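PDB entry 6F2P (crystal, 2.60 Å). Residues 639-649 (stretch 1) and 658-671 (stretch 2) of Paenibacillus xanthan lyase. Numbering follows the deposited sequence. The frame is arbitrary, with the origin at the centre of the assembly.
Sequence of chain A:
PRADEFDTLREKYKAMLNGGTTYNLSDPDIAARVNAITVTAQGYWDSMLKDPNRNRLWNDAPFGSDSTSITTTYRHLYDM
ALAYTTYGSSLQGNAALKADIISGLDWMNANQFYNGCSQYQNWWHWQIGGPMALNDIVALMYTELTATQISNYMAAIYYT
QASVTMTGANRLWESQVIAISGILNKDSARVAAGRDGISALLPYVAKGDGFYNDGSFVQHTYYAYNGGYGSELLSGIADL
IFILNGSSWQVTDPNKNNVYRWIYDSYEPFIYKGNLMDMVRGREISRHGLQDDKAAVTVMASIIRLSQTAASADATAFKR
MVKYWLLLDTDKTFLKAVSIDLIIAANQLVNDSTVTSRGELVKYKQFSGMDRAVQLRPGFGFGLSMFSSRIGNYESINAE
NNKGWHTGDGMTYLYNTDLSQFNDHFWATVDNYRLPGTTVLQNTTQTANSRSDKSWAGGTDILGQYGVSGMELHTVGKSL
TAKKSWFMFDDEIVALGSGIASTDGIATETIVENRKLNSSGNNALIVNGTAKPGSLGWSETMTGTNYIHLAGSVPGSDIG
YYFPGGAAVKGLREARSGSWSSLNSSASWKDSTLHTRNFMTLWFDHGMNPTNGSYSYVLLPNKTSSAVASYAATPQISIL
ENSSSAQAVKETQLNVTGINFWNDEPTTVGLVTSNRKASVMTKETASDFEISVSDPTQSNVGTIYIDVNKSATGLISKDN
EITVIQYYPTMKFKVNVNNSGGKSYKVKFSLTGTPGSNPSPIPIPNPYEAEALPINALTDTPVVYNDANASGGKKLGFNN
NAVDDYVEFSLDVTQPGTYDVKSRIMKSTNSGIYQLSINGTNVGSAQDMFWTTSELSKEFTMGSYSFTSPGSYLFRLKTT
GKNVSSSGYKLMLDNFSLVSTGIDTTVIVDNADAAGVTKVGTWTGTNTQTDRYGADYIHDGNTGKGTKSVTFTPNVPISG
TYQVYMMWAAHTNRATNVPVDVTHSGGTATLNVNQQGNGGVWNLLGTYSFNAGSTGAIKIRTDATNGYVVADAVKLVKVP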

# COMPACT_ATOMS: atom_id res chain seq x y z
N ILE A 639 4.19 -22.48 -10.98
CA ILE A 639 5.15 -21.49 -10.56
C ILE A 639 6.07 -21.22 -11.75
O ILE A 639 6.79 -22.10 -12.20
CB ILE A 639 5.91 -21.95 -9.30
CG1 ILE A 639 4.93 -22.04 -8.13
CG2 ILE A 639 7.04 -20.99 -8.97
CD1 ILE A 639 5.46 -22.79 -6.94
N LEU A 640 5.99 -20.00 -12.27
CA LEU A 640 6.72 -19.63 -13.47
C LEU A 640 8.16 -19.33 -13.14
O LEU A 640 9.06 -19.59 -13.94
CB LEU A 640 6.07 -18.41 -14.13
CG LEU A 640 4.58 -18.56 -14.45
CD1 LEU A 640 4.04 -17.33 -15.13
CD2 LEU A 640 4.32 -19.80 -15.29
N GLU A 641 8.37 -18.76 -11.95
CA GLU A 641 9.69 -18.41 -11.46
C GLU A 641 9.61 -18.15 -9.98
O GLU A 641 8.59 -17.66 -9.50
CB GLU A 641 10.22 -17.15 -12.16
CG GLU A 641 11.62 -16.73 -11.73
CD GLU A 641 12.17 -15.60 -12.58
OE1 GLU A 641 13.27 -15.10 -12.27
OE2 GLU A 641 11.50 -15.21 -13.56
N ASN A 642 10.67 -18.49 -9.27
CA ASN A 642 10.80 -18.13 -7.87
C ASN A 642 12.26 -17.81 -7.57
O ASN A 642 13.01 -18.66 -7.10
CB ASN A 642 10.28 -19.26 -6.99
CG ASN A 642 10.47 -18.98 -5.52
OD1 ASN A 642 10.52 -17.83 -5.10
ND2 ASN A 642 10.58 -20.04 -4.74
N SER A 643 12.66 -16.58 -7.90
CA SER A 643 14.03 -16.15 -7.72
C SER A 643 14.06 -14.78 -7.06
O SER A 643 13.01 -14.21 -6.74
CB SER A 643 14.75 -16.07 -9.06
OG SER A 643 14.30 -14.94 -9.79
N SER A 644 15.26 -14.25 -6.88
CA SER A 644 15.44 -12.93 -6.29
C SER A 644 15.15 -11.84 -7.32
O SER A 644 15.16 -10.64 -7.00
CB SER A 644 16.86 -12.80 -5.75
OG SER A 644 17.80 -12.87 -6.81
N SER A 645 14.89 -12.24 -8.55
CA SER A 645 14.64 -11.26 -9.59
C SER A 645 13.14 -11.10 -9.78
O SER A 645 12.65 -9.99 -10.04
CB SER A 645 15.34 -11.65 -10.89
OG SER A 645 15.14 -10.66 -11.89
N ALA A 646 12.41 -12.20 -9.64
CA ALA A 646 10.96 -12.18 -9.76
C ALA A 646 10.35 -13.44 -9.18
O ALA A 646 11.01 -14.48 -9.08
CB ALA A 646 10.54 -12.02 -11.22
N GLN A 647 9.07 -13.35 -8.83
CA GLN A 647 8.33 -14.48 -8.31
C GLN A 647 6.98 -14.47 -8.98
O GLN A 647 6.23 -13.50 -8.88
CB GLN A 647 8.18 -14.38 -6.78
CG GLN A 647 9.51 -14.47 -6.05
CD GLN A 647 9.39 -14.19 -4.57
OE1 GLN A 647 9.12 -13.06 -4.15
NE2 GLN A 647 9.60 -15.23 -3.76
N ALA A 648 6.66 -15.54 -9.69
CA ALA A 648 5.46 -15.53 -10.50
C ALA A 648 4.71 -16.86 -10.45
O ALA A 648 5.32 -17.94 -10.46
CB ALA A 648 5.79 -15.16 -11.93
N VAL A 649 3.39 -16.76 -10.36
CA VAL A 649 2.50 -17.91 -10.30
C VAL A 649 1.30 -17.68 -11.21
O VAL A 649 0.74 -16.59 -11.26
CB VAL A 649 2.02 -18.15 -8.85
CG1 VAL A 649 0.99 -19.30 -8.80
CG2 VAL A 649 3.19 -18.42 -7.94
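Stretch 2 (658-671) GINFWNDEPTTVGL

Stretch 1 is a tight hairpin: strand 639-642 turns through Ser643, Ser644 and Ser645 and returns as strand 646-649. Stretch 2 lays its first strand, 658-661, beside the returning arm, with N-to-C directions 178° apart and axes approaching to 4.7 Å, so the two are almost perfectly antiparallel. Both are extended, with phi between about -100° and -165° and psi between about 120° and 160°. The register pairs Ala646 with Phe661, Gln647 with Asn660, Ala648 with Ile659 and Val649 with Gly658. Hydrogen-bonded and non-hydrogen-bonded pairs alternate. Gln647 N donates to Asn660 O at 3.1 Å and Asn660 N returns the bond to Gln647 O at 2.9 Å; Val649 N reaches Gly658 O at 3.0 Å, and Gly658 N reaches Val649 O at 2.8 Å. The ladder runs one step beyond the strand, where Trp662 N donates to Ser645 O at 3.2 Å. At the intervening positions the chains draw closer, to 4.3 Å between the CA atoms of Ala648 and Ile659, and CA-H...O contacts help to fill the gap, as from Ala648 CA to Gly658 O at 3.3 Å.

After Trp662 the chain leaves the ladder through a loop and comes back as strand 667-669. This strand does not extend the ladder: its axis stays 8.6 Å from that of strand 639-642, at 146° between directions, a spacing suited to side-chain packing.

Ala646, Ala648, Ile659 and Phe661 share one face of the sheet. The two alanines keep the stretch 1 side of it low, and Val669 packs upon them, its CG2 lying 3.9 Å from Ala648 CB and its CG1 4.4 Å from Ala646 CB. A branched, apolar residue serves well here, since Val669 CG2 also lies 4.1 Å from Leu640 CB. Ile659 CG1 adds a contact of 3.8 Å with Ala648 CB. Next along the chain, Gly670 has a phi of +62°, a value that favours glycine, and an ideal CB there would lie only 3.4 Å from Leu640 CD1.

On the other face, Gln647 and Asn660 use polar side chains in a buried setting. Gln647 is long enough to link two partners: its OE1 accepts from Trp662 NE1 at 2.9 Å, while its NE2 donates to Asn642 OD1 at 3.1 Å. The indole thus meets its acceptor at the ring edge, while Trp662 CB rests 3.4 Å from Ser644 O.

Small polar residues suit the turn. Ser643 OG donates to Glu641 OE1 at 2.7 Å and accepts from Ser645 N at 3.0 Å, tying the bend together. The CA-to-CB bond of Glu641 points toward stretch 2, and its OE2 lies 3.3 Å from Val669 CG2; water 1 donates both to Glu641 OE2 at 2.8 Å and to Thr668 O at 2.9 Å. Nearer the turn, Ser645 OG lies 3.6 Å from Thr667 CG2, and water 3 connects Ser645 O, at 3.0 Å, with Asn663 N, at 2.5 Å.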

# COMPACT_ATOMS: atom_id res chain seq x y z
N GLY A 658 -0.04 -13.86 -11.41
CA GLY A 658 0.47 -12.82 -10.53
C GLY A 658 1.99 -12.80 -10.60
O GLY A 658 2.63 -13.86 -10.63
N ILE A 659 2.57 -11.61 -10.65
CA ILE A 659 4.02 -11.48 -10.70
C ILE A 659 4.54 -10.35 -9.82
O ILE A 659 4.04 -9.23 -9.89
CB ILE A 659 4.51 -11.15 -12.12
CG1 ILE A 659 3.89 -12.10 -13.15
CG2 ILE A 659 6.03 -11.15 -12.16
CD1 ILE A 659 4.25 -11.75 -14.59
N ASN A 660 5.56 -10.64 -9.00
CA ASN A 660 6.29 -9.60 -8.31
C ASN A 660 7.68 -9.39 -8.92
O ASN A 660 8.46 -10.34 -9.03
CB ASN A 660 6.41 -9.91 -6.82
CG ASN A 660 5.07 -9.82 -6.08
OD1 ASN A 660 4.17 -9.08 -6.48
ND2 ASN A 660 4.94 -10.58 -4.99
N PHE A 661 7.97 -8.16 -9.33
CA PHE A 661 9.27 -7.78 -9.87
C PHE A 661 10.10 -7.05 -8.82
O PHE A 661 9.69 -6.00 -8.31
CB PHE A 661 9.09 -6.86 -11.08
CG PHE A 661 8.53 -7.53 -12.30
CD1 PHE A 661 9.36 -8.21 -13.17
CD2 PHE A 661 7.18 -7.46 -12.59
CE1 PHE A 661 8.86 -8.83 -14.31
CE2 PHE A 661 6.67 -8.07 -13.73
CZ PHE A 661 7.51 -8.75 -14.59
N TRP A 662 11.28 -7.58 -8.51
CA TRP A 662 12.09 -7.09 -7.39
C TRP A 662 13.15 -6.04 -7.74
O TRP A 662 13.68 -5.38 -6.84
CB TRP A 662 12.76 -8.26 -6.68
CG TRP A 662 11.77 -9.15 -5.99
CD1 TRP A 662 11.43 -10.42 -6.34
CD2 TRP A 662 10.99 -8.83 -4.84
NE1 TRP A 662 10.48 -10.91 -5.47
CE2 TRP A 662 10.19 -9.95 -4.54
CE3 TRP A 662 10.88 -7.70 -4.02
CZ2 TRP A 662 9.31 -9.98 -3.47
CZ3 TRP A 662 10.00 -7.73 -2.96
CH2 TRP A 662 9.22 -8.86 -2.69
N ASN A 663 13.47 -5.89 -9.02
CA ASN A 663 14.57 -5.01 -9.42
C ASN A 663 14.14 -3.87 -10.33
O ASN A 663 13.15 -3.98 -11.06
CB ASN A 663 15.68 -5.82 -10.09
CG ASN A 663 16.22 -6.93 -9.20
OD1 ASN A 663 16.23 -8.09 -9.59
ND2 ASN A 663 16.66 -6.57 -8.00
N ASP A 664 14.90 -2.78 -10.29
CA ASP A 664 14.63 -1.66 -11.18
C ASP A 664 15.43 -1.79 -12.48
O ASP A 664 16.05 -0.82 -12.95
CB ASP A 664 14.92 -0.33 -10.48
CG ASP A 664 13.77 0.13 -9.60
OD1 ASP A 664 12.62 -0.32 -9.81
OD2 ASP A 664 14.02 0.97 -8.70
N GLU A 665 15.42 -2.99 -13.06
CA GLU A 665 16.03 -3.22 -14.36
C GLU A 665 15.01 -3.99 -15.20
O GLU A 665 14.11 -4.62 -14.65
CB GLU A 665 17.33 -4.02 -14.23
CG GLU A 665 17.18 -5.33 -13.47
CD GLU A 665 18.46 -6.16 -13.41
OE1 GLU A 665 19.30 -5.92 -12.52
OE2 GLU A 665 18.63 -7.07 -14.26
N PRO A 666 15.12 -3.90 -16.54
CA PRO A 666 14.28 -4.71 -17.43
C PRO A 666 14.31 -6.20 -17.06
O PRO A 666 15.39 -6.78 -16.96
CB PRO A 666 14.91 -4.49 -18.80
CG PRO A 666 15.42 -3.11 -18.72
CD PRO A 666 15.92 -2.93 -17.30
N THR A 667 13.13 -6.78 -16.86
CA THR A 667 13.00 -8.15 -16.36
C THR A 667 11.80 -8.84 -17.01
O THR A 667 10.72 -8.27 -17.09
CB THR A 667 12.82 -8.16 -14.83
OG1 THR A 667 13.95 -7.54 -14.21
CG2 THR A 667 12.72 -9.58 -14.32
N THR A 668 12.01 -10.08 -17.48
CA THR A 668 10.96 -10.79 -18.20
C THR A 668 10.62 -12.13 -17.55
O THR A 668 11.50 -12.95 -17.32
CB THR A 668 11.37 -11.05 -19.69
OG1 THR A 668 11.69 -9.81 -20.35
CG2 THR A 668 10.26 -11.76 -20.44
N VAL A 669 9.34 -12.34 -17.25
CA VAL A 669 8.86 -13.64 -16.80
C VAL A 669 7.45 -13.88 -17.37
O VAL A 669 6.63 -12.97 -17.40
CB VAL A 669 8.85 -13.78 -15.26
CG1 VAL A 669 7.92 -12.76 -14.63
CG2 VAL A 669 8.44 -15.19 -14.83
N GLY A 670 7.19 -15.10 -17.82
CA GLY A 670 5.93 -15.37 -18.49
C GLY A 670 5.86 -14.52 -19.75
O GLY A 670 6.81 -14.48 -20.53
N LEU A 671 4.74 -13.83 -19.94
CA LEU A 671 4.57 -12.94 -21.09
C LEU A 671 4.97 -11.52 -20.75
O LEU A 671 5.00 -10.65 -21.62
CB LEU A 671 3.10 -12.95 -21.54
CG LEU A 671 2.51 -14.33 -21.85
CD1 LEU A 671 1.10 -14.21 -22.34
CD2 LEU A 671 3.37 -15.09 -22.86
O HOH W 1 13.06 -13.34 -14.92
O HOH W 2 18.04 -10.67 -8.73
O HOH W 3 12.83 -7.21 -11.09